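Side-chain contacts in regulatory protein SdiA (PDB 4LFU), which acts as a LuxR-type quorum-sensing receptor and transcription factor, responding to autoinducers and activating the ftsQAZ cell-division gene cluster: residues A[18-21]-A[25-28]; A[125-130]-A[164-169]; A[189-194]-A[213-218]; A[196-201]-A[206-211]. All coordinates share one frame; numbering follows the deposited sequence.

Contact 1 of 4, residues A[18-21]-A[25-28]; sequences QRME and EVYH
E25 OE1 is gripped by two nitrogens of the R19 guanidinium. NH1 makes the main bond of this salt bridge, with R19 NH1 2.8 Å from E25 OE1. It approaches nearly along the C-O axis of the carboxylate. The bond from R19 NH2 to the same oxygen is longer and weak. The planes of the two flat groups are 26° apart, and OE1 sits at the guanidinium edge, a little out of its plane. The other oxygen turns to the backbone. E21 N donates to E25 OE2 over 3.0 Å, meeting it from above the carboxylate plane. T22 OG1 is also hydrogen-bonded to OE2, so both oxygens are held and the carboxylate is fixed in rotation. The chain of E25 is extended beyond CG, which carries its charge across to the end of helix 6-19.

M20 packs beside this salt bridge. Its CG lies 3.8 Å above the guanidinium plane of R19, over the centre of one face. M20 CG is also 3.7 Å from E25 CB. The thioether runs on along the helix backbone, with M20 SD 3.6 Å from E25 O. V26 CG2 is 4.0 Å from M20 SD, and V26 also packs on helix 147-167. A charged clasp outside and a methionine inside thus close the tight corner between two consecutive helices, 6-19 and 23-36, in the N-terminal, autoinducer-binding part of the protein.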
loop_
_atom_site.group_PDB
_atom_site.type_symbol
_atom_site.label_atom_id
_atom_site.label_comp_id
_atom_site.label_asym_id
_atom_site.label_seq_id
_atom_site.Cartn_x
_atom_site.Cartn_y
_atom_site.Cartn_z
ATOM N N GLN A 18 11.552 -8.672 -14.835
ATOM C CA GLN A 18 10.504 -8.740 -15.864
ATOM C C GLN A 18 10.511 -10.092 -16.592
ATOM O O GLN A 18 9.466 -10.708 -16.786
ATOM C CB GLN A 18 10.674 -7.616 -16.899
ATOM C CG GLN A 18 9.900 -6.313 -16.635
ATOM C CD GLN A 18 10.349 -5.155 -17.564
ATOM O OE1 GLN A 18 10.452 -4.001 -17.133
ATOM N NE2 GLN A 18 10.635 -5.478 -18.838
ATOM N N ARG A 19 11.697 -10.558 -16.969
ATOM C CA ARG A 19 11.820 -11.738 -17.817
ATOM C C ARG A 19 11.769 -13.096 -17.076
ATOM O O ARG A 19 11.717 -14.146 -17.710
ATOM C CB ARG A 19 13.061 -11.603 -18.728
ATOM C CG ARG A 19 14.221 -12.573 -18.463
ATOM C CD ARG A 19 15.285 -11.985 -17.543
ATOM N NE ARG A 19 16.031 -12.944 -16.696
ATOM C CZ ARG A 19 15.703 -14.220 -16.433
ATOM N NH1 ARG A 19 14.609 -14.784 -16.949
ATOM N NH2 ARG A 19 16.486 -14.947 -15.634
ATOM N N MET A 20 11.763 -13.081 -15.743
ATOM C CA MET A 20 11.748 -14.322 -14.963
ATOM C C MET A 20 10.466 -15.118 -15.145
ATOM O O MET A 20 9.383 -14.541 -15.233
ATOM C CB MET A 20 12.030 -14.040 -13.490
ATOM C CG MET A 20 13.517 -13.843 -13.249
ATOM S SD MET A 20 13.938 -13.038 -11.716
ATOM C CE MET A 20 15.530 -12.330 -12.151
ATOM N N GLU A 21 10.605 -16.442 -15.201
ATOM C CA GLU A 21 9.498 -17.347 -15.508
ATOM C C GLU A 21 9.141 -18.281 -14.354
ATOM O O GLU A 21 8.090 -18.935 -14.385
ATOM C CB GLU A 21 9.824 -18.197 -16.742
ATOM C CG GLU A 21 9.672 -17.490 -18.084
ATOM C CD GLU A 21 9.948 -18.428 -19.280
ATOM O OE1 GLU A 21 9.378 -19.559 -19.306
ATOM O OE2 GLU A 21 10.729 -18.031 -20.196
ATOM N N GLU A 25 14.007 -18.625 -10.049
ATOM C CA GLU A 25 14.785 -17.587 -10.737
ATOM C C GLU A 25 14.780 -16.290 -9.951
ATOM O O GLU A 25 15.769 -15.550 -9.957
ATOM C CB GLU A 25 14.214 -17.290 -12.126
ATOM C CG GLU A 25 14.486 -18.301 -13.236
ATOM C CD GLU A 25 13.780 -17.879 -14.538
ATOM O OE1 GLU A 25 14.247 -16.922 -15.205
ATOM O OE2 GLU A 25 12.740 -18.474 -14.876
ATOM N N VAL A 26 13.646 -15.996 -9.312
ATOM C CA VAL A 26 13.507 -14.820 -8.438
ATOM C C VAL A 26 14.398 -14.988 -7.195
ATOM O O VAL A 26 15.203 -14.098 -6.874
ATOM C CB VAL A 26 12.007 -14.582 -8.015
ATOM C CG1 VAL A 26 11.896 -13.431 -7.080
ATOM C CG2 VAL A 26 11.107 -14.352 -9.227
ATOM N N TYR A 27 14.270 -16.137 -6.523
ATOM C CA TYR A 27 15.061 -16.424 -5.321
ATOM C C TYR A 27 16.553 -16.487 -5.590
ATOM O O TYR A 27 17.343 -15.931 -4.833
ATOM C CB TYR A 27 14.580 -17.683 -4.613
ATOM C CG TYR A 27 13.153 -17.588 -4.163
ATOM C CD1 TYR A 27 12.698 -16.487 -3.441
ATOM C CD2 TYR A 27 12.260 -18.600 -4.440
ATOM C CE1 TYR A 27 11.363 -16.402 -3.018
ATOM C CE2 TYR A 27 10.939 -18.527 -4.032
ATOM C CZ TYR A 27 10.497 -17.426 -3.324
ATOM O OH TYR A 27 9.174 -17.366 -2.914
ATOM N N HIS A 28 16.928 -17.110 -6.699
ATOM C CA HIS A 28 18.335 -17.200 -7.075
ATOM C C HIS A 28 18.962 -15.826 -7.319
ATOM O O HIS A 28 20.101 -15.582 -6.912
ATOM C CB HIS A 28 18.526 -18.121 -8.293
ATOM C CG HIS A 28 19.957 -18.249 -8.712
ATOM N ND1 HIS A 28 20.479 -17.567 -9.795
ATOM C CD2 HIS A 28 20.988 -18.942 -8.166
ATOM C CE1 HIS A 28 21.768 -17.848 -9.904
ATOM N NE2 HIS A 28 22.100 -18.679 -8.928
#

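Contact 2 of 4, residues A[125-130]-A[164-169]; sequences LPNRAL and ALMRLN
A beta-hairpin tip meets the end of a helix here: M166 of helix 147-167 packs against L125, P126 and N127, which link strands 117-124 and 130-137 of the antiparallel sheet. Residues L125 to R128 form a type I turn. L125 N bonds to A129 O and R128 N bonds to L125 O. With the positive phi of R128, this fits a type I turn followed by a G1 beta bulge. The helix stops in a Schellman motif with N169 at the C-prime position.

M166 alone reaches across from the helix. Its sulfur lies 3.9 Å from P126 CD, and the proline ring and the methionine chain run past each other in opposite directions. L125 CB is a little farther, 4.2 Å from M166 SD. The methionine chain then bends at its last torsion (chi3 91°), which brings the methyl onto the amide of N127.

That amide is well tied. N127 OD1 accepts from A129 N at 3.0 Å, making an Asx turn. The donor comes from above the carbonyl plane, 46° out of it. N127 ND2 is hydrogen-bonded to V173 O, in the chain between helices 147-167 and 182-192, and M166 touches V173 as well. The turn is further braced by R128 NH1, 2.8 Å from P126 O. The methyl of M166 completes the contact, with CE 3.8 Å from N127 ND2.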
loop_
_atom_site.group_PDB
_atom_site.type_symbol
_atom_site.label_atom_id
_atom_site.label_comp_id
_atom_site.label_asym_id
_atom_site.label_seq_id
_atom_site.Cartn_x
_atom_site.Cartn_y
_atom_site.Cartn_z
ATOM N N LEU A 125 2.378 -4.362 -0.478
ATOM C CA LEU A 125 1.946 -4.736 -1.839
ATOM C C LEU A 125 0.516 -4.260 -2.206
ATOM O O LEU A 125 -0.269 -3.896 -1.314
ATOM C CB LEU A 125 2.119 -6.247 -2.037
ATOM C CG LEU A 125 3.550 -6.712 -1.748
ATOM C CD1 LEU A 125 3.584 -8.207 -1.488
ATOM C CD2 LEU A 125 4.501 -6.311 -2.867
ATOM N N PRO A 126 0.164 -4.286 -3.517
ATOM C CA PRO A 126 -1.201 -3.840 -3.926
ATOM C C PRO A 126 -2.321 -4.617 -3.220
ATOM O O PRO A 126 -3.423 -4.097 -3.070
ATOM C CB PRO A 126 -1.235 -4.093 -5.447
ATOM C CG PRO A 126 0.263 -4.142 -5.862
ATOM C CD PRO A 126 0.976 -4.734 -4.672
ATOM N N ASN A 127 -2.025 -5.834 -2.765
ATOM C CA ASN A 127 -3.005 -6.662 -2.058
ATOM C C ASN A 127 -2.976 -6.472 -0.529
ATOM O O ASN A 127 -3.714 -7.144 0.219
ATOM C CB ASN A 127 -2.843 -8.136 -2.445
ATOM C CG ASN A 127 -1.499 -8.740 -2.004
ATOM O OD1 ASN A 127 -0.657 -8.074 -1.397
ATOM N ND2 ASN A 127 -1.308 -10.019 -2.312
ATOM N N ARG A 128 -2.132 -5.522 -0.093
ATOM C CA ARG A 128 -1.960 -5.139 1.328
ATOM C C ARG A 128 -1.124 -6.147 2.138
ATOM O O ARG A 128 -1.028 -6.050 3.361
ATOM C CB ARG A 128 -3.304 -4.885 2.002
ATOM C CG ARG A 128 -3.973 -3.601 1.613
ATOM C CD ARG A 128 -4.611 -3.680 0.239
ATOM N NE ARG A 128 -5.678 -2.695 0.116
ATOM C CZ ARG A 128 -5.872 -1.944 -0.953
ATOM N NH1 ARG A 128 -5.101 -2.111 -2.022
ATOM N NH2 ARG A 128 -6.858 -1.060 -0.963
ATOM N N ALA A 129 -0.522 -7.117 1.460
ATOM C CA ALA A 129 0.460 -7.972 2.120
ATOM C C ALA A 129 1.665 -7.102 2.405
ATOM O O ALA A 129 1.923 -6.137 1.685
ATOM C CB ALA A 129 0.841 -9.149 1.233
ATOM N N LEU A 130 2.406 -7.428 3.455
ATOM C CA LEU A 130 3.621 -6.680 3.755
ATOM C C LEU A 130 4.799 -7.582 3.474
ATOM O O LEU A 130 4.918 -8.669 4.064
ATOM C CB LEU A 130 3.635 -6.204 5.221
ATOM C CG LEU A 130 2.604 -5.182 5.723
ATOM C CD1 LEU A 130 2.851 -4.952 7.196
ATOM C CD2 LEU A 130 2.723 -3.846 4.988
ATOM N N ALA A 164 7.302 -9.725 -9.374
ATOM C CA ALA A 164 7.493 -10.954 -10.147
ATOM C C ALA A 164 6.727 -12.120 -9.540
ATOM O O ALA A 164 5.982 -12.807 -10.232
ATOM C CB ALA A 164 8.972 -11.299 -10.275
ATOM N N LEU A 165 6.893 -12.354 -8.244
ATOM C CA LEU A 165 6.182 -13.467 -7.592
ATOM C C LEU A 165 4.656 -13.324 -7.602
ATOM O O LEU A 165 3.951 -14.318 -7.582
ATOM C CB LEU A 165 6.704 -13.698 -6.158
ATOM C CG LEU A 165 8.156 -14.188 -6.029
ATOM C CD1 LEU A 165 8.741 -13.812 -4.674
ATOM C CD2 LEU A 165 8.254 -15.680 -6.259
ATOM N N MET A 166 4.159 -12.087 -7.599
ATOM C CA MET A 166 2.726 -11.830 -7.754
ATOM C C MET A 166 2.260 -12.184 -9.161
ATOM O O MET A 166 1.238 -12.847 -9.315
ATOM C CB MET A 166 2.367 -10.381 -7.416
ATOM C CG MET A 166 2.017 -10.174 -5.937
ATOM S SD MET A 166 1.438 -8.509 -5.565
ATOM C CE MET A 166 -0.332 -8.687 -5.775
ATOM N N ARG A 167 3.028 -11.754 -10.167
ATOM C CA ARG A 167 2.793 -12.106 -11.573
ATOM C C ARG A 167 2.781 -13.618 -11.801
ATOM O O ARG A 167 1.959 -14.111 -12.551
ATOM C CB ARG A 167 3.844 -11.444 -12.480
ATOM C CG ARG A 167 3.935 -12.056 -13.877
ATOM C CD ARG A 167 4.780 -11.199 -14.829
ATOM N NE ARG A 167 6.195 -11.144 -14.451
ATOM C CZ ARG A 167 7.057 -12.149 -14.605
ATOM N NH1 ARG A 167 6.655 -13.301 -15.123
ATOM N NH2 ARG A 167 8.322 -12.002 -14.232
ATOM N N LEU A 168 3.682 -14.330 -11.120
ATOM C CA LEU A 168 3.813 -15.787 -11.198
ATOM C C LEU A 168 2.846 -16.502 -10.269
ATOM O O LEU A 168 2.990 -17.700 -10.021
ATOM C CB LEU A 168 5.255 -16.217 -10.885
ATOM C CG LEU A 168 6.363 -15.653 -11.794
ATOM C CD1 LEU A 168 7.764 -15.962 -11.295
ATOM C CD2 LEU A 168 6.210 -16.178 -13.204
ATOM N N ASN A 169 1.857 -15.767 -9.754
ATOM C CA ASN A 169 0.817 -16.320 -8.872
ATOM C C ASN A 169 1.331 -17.175 -7.692
ATOM O O ASN A 169 0.665 -18.130 -7.258
ATOM C CB ASN A 169 -0.232 -17.081 -9.692
ATOM C CG ASN A 169 -1.585 -17.136 -8.997
ATOM O OD1 ASN A 169 -2.166 -16.098 -8.653
ATOM N ND2 ASN A 169 -2.097 -18.355 -8.780
#

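Contact 3 of 4, residues A[189-194]-A[213-218]; sequences RWTAEG and FHQKNM
T191 and Q215 mark the nearest approach of the two helical backbones, their CA atoms 9.5 Å apart. Segment 189-194 holds the last turn of helix 182-192 and the residues that end it. G194, with positive phi, closes the helix in a Schellman motif, its N bonded to T191 O at 3.0 Å. Segment 213-218 lies within helix 208-222.

The gap is bridged by one pair of side chains that come from opposite directions. Q215 NE2 donates to T191 OG1 over 2.9 Å. The bond is fairly straight, 156° at the hydrogen. The hydroxyl oxygen lies almost exactly in the amide plane of Q215. A bend at chi2 (-71°) swings the amide of Q215 toward the threonine.

T191 OG1 is also hydrogen-bonded to I187 O, one turn back in its own helix. Around the pair, I200 touches T191, while K227 of helix 227-237 touches both. T228 of the second subunit also packs on T191. Both residues are buried within the luxR-type DNA-binding domain. The buried hydroxyl therefore accepts from the amide and donates to I187 O, so both its roles are used in linking the two helices.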
loop_
_atom_site.group_PDB
_atom_site.type_symbol
_atom_site.label_atom_id
_atom_site.label_comp_id
_atom_site.label_asym_id
_atom_site.label_seq_id
_atom_site.Cartn_x
_atom_site.Cartn_y
_atom_site.Cartn_z
ATOM N N ARG A 189 -20.022 -3.668 -1.841
ATOM C CA ARG A 189 -19.791 -2.257 -1.492
ATOM C C ARG A 189 -20.857 -1.608 -0.628
ATOM O O ARG A 189 -20.531 -0.856 0.299
ATOM C CB ARG A 189 -19.553 -1.419 -2.750
ATOM C CG ARG A 189 -18.199 -1.706 -3.405
ATOM C CD ARG A 189 -17.831 -0.610 -4.427
ATOM N NE ARG A 189 -18.761 -0.601 -5.565
ATOM C CZ ARG A 189 -18.668 -1.415 -6.615
ATOM N NH1 ARG A 189 -17.681 -2.311 -6.702
ATOM N NH2 ARG A 189 -19.556 -1.317 -7.588
ATOM N N TRP A 190 -22.126 -1.881 -0.926
ATOM C CA TRP A 190 -23.231 -1.355 -0.117
ATOM C C TRP A 190 -23.289 -2.050 1.239
ATOM O O TRP A 190 -23.688 -1.436 2.240
ATOM C CB TRP A 190 -24.600 -1.433 -0.858
ATOM C CG TRP A 190 -24.710 -0.434 -1.963
ATOM C CD1 TRP A 190 -24.626 -0.690 -3.299
ATOM C CD2 TRP A 190 -24.866 0.994 -1.837
ATOM N NE1 TRP A 190 -24.729 0.479 -4.017
ATOM C CE2 TRP A 190 -24.874 1.527 -3.148
ATOM C CE3 TRP A 190 -25.004 1.871 -0.745
ATOM C CZ2 TRP A 190 -25.017 2.899 -3.402
ATOM C CZ3 TRP A 190 -25.147 3.238 -0.993
ATOM C CH2 TRP A 190 -25.149 3.742 -2.313
ATOM N N THR A 191 -22.895 -3.324 1.256
ATOM C CA THR A 191 -22.777 -4.100 2.501
ATOM C C THR A 191 -21.735 -3.489 3.472
ATOM O O THR A 191 -22.005 -3.277 4.672
ATOM C CB THR A 191 -22.481 -5.585 2.181
ATOM O OG1 THR A 191 -23.583 -6.102 1.434
ATOM C CG2 THR A 191 -22.290 -6.436 3.471
ATOM N N ALA A 192 -20.572 -3.173 2.916
ATOM C CA ALA A 192 -19.470 -2.578 3.651
ATOM C C ALA A 192 -19.794 -1.177 4.170
ATOM O O ALA A 192 -19.132 -0.697 5.087
ATOM C CB ALA A 192 -18.224 -2.562 2.767
ATOM N N GLU A 193 -20.808 -0.530 3.578
ATOM C CA GLU A 193 -21.255 0.807 3.983
ATOM C C GLU A 193 -22.312 0.750 5.068
ATOM O O GLU A 193 -22.758 1.791 5.554
ATOM C CB GLU A 193 -21.812 1.608 2.799
ATOM C CG GLU A 193 -20.764 2.173 1.843
ATOM C CD GLU A 193 -19.797 3.156 2.496
ATOM O OE1 GLU A 193 -20.059 3.719 3.582
ATOM O OE2 GLU A 193 -18.728 3.362 1.915
ATOM N N GLY A 194 -22.723 -0.461 5.431
ATOM C CA GLY A 194 -23.694 -0.662 6.499
ATOM C C GLY A 194 -25.134 -0.814 6.047
ATOM O O GLY A 194 -26.041 -0.798 6.882
ATOM N N PHE A 213 -29.429 -13.742 -2.891
ATOM C CA PHE A 213 -28.887 -14.655 -3.880
ATOM C C PHE A 213 -27.405 -14.371 -4.091
ATOM O O PHE A 213 -26.585 -15.252 -3.930
ATOM C CB PHE A 213 -29.651 -14.497 -5.208
ATOM C CG PHE A 213 -29.200 -15.433 -6.321
ATOM C CD1 PHE A 213 -29.004 -16.806 -6.088
ATOM C CD2 PHE A 213 -29.015 -14.943 -7.617
ATOM C CE1 PHE A 213 -28.609 -17.662 -7.123
ATOM C CE2 PHE A 213 -28.622 -15.803 -8.666
ATOM C CZ PHE A 213 -28.433 -17.159 -8.412
ATOM N N HIS A 214 -27.079 -13.144 -4.458
ATOM C CA HIS A 214 -25.683 -12.732 -4.665
ATOM C C HIS A 214 -24.775 -12.901 -3.429
ATOM O O HIS A 214 -23.646 -13.370 -3.566
ATOM C CB HIS A 214 -25.616 -11.298 -5.217
ATOM C CG HIS A 214 -26.193 -11.167 -6.592
ATOM N ND1 HIS A 214 -25.623 -11.764 -7.698
ATOM C CD2 HIS A 214 -27.301 -10.532 -7.040
ATOM C CE1 HIS A 214 -26.337 -11.477 -8.770
ATOM N NE2 HIS A 214 -27.358 -10.729 -8.396
ATOM N N GLN A 215 -25.290 -12.531 -2.251
ATOM C CA GLN A 215 -24.594 -12.703 -0.971
ATOM C C GLN A 215 -24.177 -14.149 -0.763
ATOM O O GLN A 215 -23.023 -14.424 -0.453
ATOM C CB GLN A 215 -25.447 -12.251 0.235
ATOM C CG GLN A 215 -25.824 -10.775 0.305
ATOM C CD GLN A 215 -24.666 -9.839 0.619
ATOM O OE1 GLN A 215 -23.487 -10.207 0.543
ATOM N NE2 GLN A 215 -25.007 -8.588 0.934
ATOM N N LYS A 216 -25.139 -15.043 -0.945
ATOM C CA LYS A 216 -24.960 -16.490 -0.886
ATOM C C LYS A 216 -23.919 -17.057 -1.823
ATOM O O LYS A 216 -23.149 -17.922 -1.413
ATOM C CB LYS A 216 -26.295 -17.188 -1.139
ATOM C CG LYS A 216 -26.962 -17.718 0.125
ATOM C CD LYS A 216 -27.035 -16.656 1.243
ATOM C CE LYS A 216 -26.682 -17.240 2.606
ATOM N NZ LYS A 216 -26.619 -16.161 3.658
ATOM N N ASN A 217 -23.901 -16.581 -3.069
ATOM C CA ASN A 217 -22.926 -17.035 -4.077
ATOM C C ASN A 217 -21.485 -16.635 -3.731
ATOM O O ASN A 217 -20.554 -17.378 -4.011
ATOM C CB ASN A 217 -23.273 -16.511 -5.491
ATOM C CG ASN A 217 -24.616 -17.058 -6.036
ATOM O OD1 ASN A 217 -25.135 -18.075 -5.565
ATOM N ND2 ASN A 217 -25.161 -16.384 -7.051
ATOM N N MET A 218 -21.321 -15.442 -3.165
ATOM C CA MET A 218 -20.031 -14.926 -2.722
ATOM C C MET A 218 -19.555 -15.712 -1.480
ATOM O O MET A 218 -18.372 -16.006 -1.341
ATOM C CB MET A 218 -20.151 -13.437 -2.390
ATOM C CG MET A 218 -20.143 -12.489 -3.590
ATOM S SD MET A 218 -20.155 -10.728 -3.140
ATOM C CE MET A 218 -21.806 -10.489 -2.482
#

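Contact 4 of 4, residues A[196-201]-A[206-211]; sequences TSAEIA and ISENTV
V211 packs its two methyl groups on different residues of helix 197-204. CG1 stands anti to the backbone N (chi1 171°) and reaches S197, with V211 CG1 3.7 Å from S197 OG. V211 CG2 faces I200 instead, 3.9 Å from I200 CG2, and also lies against A201 N. With I200 chi1 at -61°, its CG2 branch is the one opposite the backbone N, and this turns that methyl to V211. The side chains of I200 and V211 cross at about a right angle. S197 OG is hydrogen-bonded to N212 OD1, one residue beyond V211.

E208 has an extended chain beyond CG and lies along the start of the other helix. E208 CG is 3.8 Å from S197 O, and E208 OE2 is 3.8 Å from A198 CB.

The segments hold the first part of helix 197-204 and the start of helix 208-222 with the residues before it, both in the predicted helix-turn-helix motif of LuxR-type regulators. In this family the later helix is the one that reads DNA. T196 and E199 form a capping box: T196 N donates to E199 OE1 at 3.1 Å, on its anti lone pair, while the return bond, E199 N to T196 OG1, is weak. S207 is at the N-cap position of the later helix, and its OG is paired with T210 OG1. The turn is pinned by I206 N, which donates to A201 O at 3.0 Å, in the carbonyl plane and on a lone pair. A201 CB rests 3.2 Å from I206 O.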
loop_
_atom_site.group_PDB
_atom_site.type_symbol
_atom_site.label_atom_id
_atom_site.label_comp_id
_atom_site.label_asym_id
_atom_site.label_seq_id
_atom_site.Cartn_x
_atom_site.Cartn_y
_atom_site.Cartn_z
ATOM N N THR A 196 -28.501 -2.677 4.892
ATOM C CA THR A 196 -29.223 -3.951 4.999
ATOM C C THR A 196 -29.645 -4.498 3.594
ATOM O O THR A 196 -29.616 -3.771 2.592
ATOM C CB THR A 196 -30.463 -3.778 5.909
ATOM O OG1 THR A 196 -31.353 -2.818 5.318
ATOM C CG2 THR A 196 -30.051 -3.283 7.293
ATOM N N SER A 197 -30.015 -5.772 3.528
ATOM C CA SER A 197 -30.588 -6.347 2.307
ATOM C C SER A 197 -31.740 -5.520 1.727
ATOM O O SER A 197 -31.810 -5.343 0.509
ATOM C CB SER A 197 -31.076 -7.775 2.541
ATOM O OG SER A 197 -29.980 -8.661 2.446
ATOM N N ALA A 198 -32.617 -5.019 2.605
ATOM C CA ALA A 198 -33.783 -4.208 2.210
ATOM C C ALA A 198 -33.397 -2.870 1.589
ATOM O O ALA A 198 -33.983 -2.447 0.583
ATOM C CB ALA A 198 -34.700 -3.990 3.401
ATOM N N GLU A 199 -32.416 -2.211 2.199
ATOM C CA GLU A 199 -31.905 -0.939 1.714
ATOM C C GLU A 199 -31.164 -1.092 0.388
ATOM O O GLU A 199 -31.304 -0.257 -0.503
ATOM C CB GLU A 199 -30.991 -0.294 2.752
ATOM C CG GLU A 199 -31.729 0.355 3.914
ATOM C CD GLU A 199 -30.789 0.766 5.066
ATOM O OE1 GLU A 199 -29.935 -0.047 5.496
ATOM O OE2 GLU A 199 -30.923 1.913 5.555
ATOM N N ILE A 200 -30.370 -2.152 0.271
ATOM C CA ILE A 200 -29.684 -2.451 -0.981
ATOM C C ILE A 200 -30.695 -2.744 -2.115
ATOM O O ILE A 200 -30.489 -2.330 -3.249
ATOM C CB ILE A 200 -28.622 -3.599 -0.804
ATOM C CG1 ILE A 200 -27.559 -3.161 0.225
ATOM C CG2 ILE A 200 -27.952 -3.952 -2.134
ATOM C CD1 ILE A 200 -26.609 -4.263 0.701
ATOM N N ALA A 201 -31.782 -3.441 -1.788
ATOM C CA ALA A 201 -32.855 -3.741 -2.744
ATOM C C ALA A 201 -33.475 -2.451 -3.312
ATOM O O ALA A 201 -33.700 -2.347 -4.517
ATOM C CB ALA A 201 -33.922 -4.624 -2.095
ATOM N N ILE A 206 -33.972 -3.875 -7.086
ATOM C CA ILE A 206 -34.113 -5.329 -7.203
ATOM C C ILE A 206 -34.799 -5.846 -5.927
ATOM O O ILE A 206 -35.074 -5.081 -5.020
ATOM C CB ILE A 206 -32.742 -6.027 -7.430
ATOM C CG1 ILE A 206 -31.699 -5.499 -6.420
ATOM C CG2 ILE A 206 -32.292 -5.853 -8.876
ATOM C CD1 ILE A 206 -30.367 -6.219 -6.419
ATOM N N SER A 207 -35.104 -7.130 -5.877
ATOM C CA SER A 207 -35.715 -7.719 -4.702
ATOM C C SER A 207 -34.656 -8.145 -3.659
ATOM O O SER A 207 -33.478 -8.297 -3.971
ATOM C CB SER A 207 -36.565 -8.917 -5.123
ATOM O OG SER A 207 -35.739 -9.987 -5.535
ATOM N N GLU A 208 -35.091 -8.315 -2.420
ATOM C CA GLU A 208 -34.240 -8.838 -1.364
ATOM C C GLU A 208 -33.720 -10.240 -1.693
ATOM O O GLU A 208 -32.588 -10.586 -1.347
ATOM C CB GLU A 208 -34.987 -8.849 -0.031
ATOM C CG GLU A 208 -34.908 -7.534 0.708
ATOM C CD GLU A 208 -35.795 -7.497 1.937
ATOM O OE1 GLU A 208 -35.478 -8.221 2.909
ATOM O OE2 GLU A 208 -36.801 -6.731 1.932
ATOM N N ASN A 209 -34.554 -11.029 -2.370
ATOM C CA ASN A 209 -34.167 -12.349 -2.858
ATOM C C ASN A 209 -32.959 -12.324 -3.752
ATOM O O ASN A 209 -32.094 -13.177 -3.633
ATOM C CB ASN A 209 -35.318 -12.991 -3.617
ATOM C CG ASN A 209 -36.221 -13.749 -2.713
ATOM O OD1 ASN A 209 -35.890 -14.860 -2.278
ATOM N ND2 ASN A 209 -37.366 -13.166 -2.398
ATOM N N THR A 210 -32.927 -11.350 -4.657
ATOM C CA THR A 210 -31.801 -11.141 -5.562
ATOM C C THR A 210 -30.533 -10.759 -4.795
ATOM O O THR A 210 -29.465 -11.339 -5.047
ATOM C CB THR A 210 -32.127 -10.054 -6.611
ATOM O OG1 THR A 210 -33.306 -10.437 -7.337
ATOM C CG2 THR A 210 -30.964 -9.847 -7.592
ATOM N N VAL A 211 -30.664 -9.792 -3.875
ATOM C CA VAL A 211 -29.562 -9.350 -3.039
ATOM C C VAL A 211 -28.979 -10.564 -2.316
ATOM O O VAL A 211 -27.790 -10.821 -2.420
ATOM C CB VAL A 211 -29.971 -8.222 -2.008
ATOM C CG1 VAL A 211 -28.833 -7.962 -1.030
ATOM C CG2 VAL A 211 -30.349 -6.909 -2.726
#

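In the fold
The four contacts split between two domains. Contacts 1 and 2 belong to the autoinducer-binding domain and touch through R167, which bonds to M20 O. Contacts 3 and 4 lie in the DNA-binding domain, their centres about 9 Å apart, and share helix 208-222. Packing of I200 of contact 4 on W190 of contact 3 joins the two. Contact 3 is buried and rests on a single polar bond. The others are partly buried. Contact 1 is ionic at its exposed edge, contact 2 is carried by one methionine, and contact 4 mixes aliphatic packing with a backbone bond. Contacts 2 and 3 both reach the second subunit.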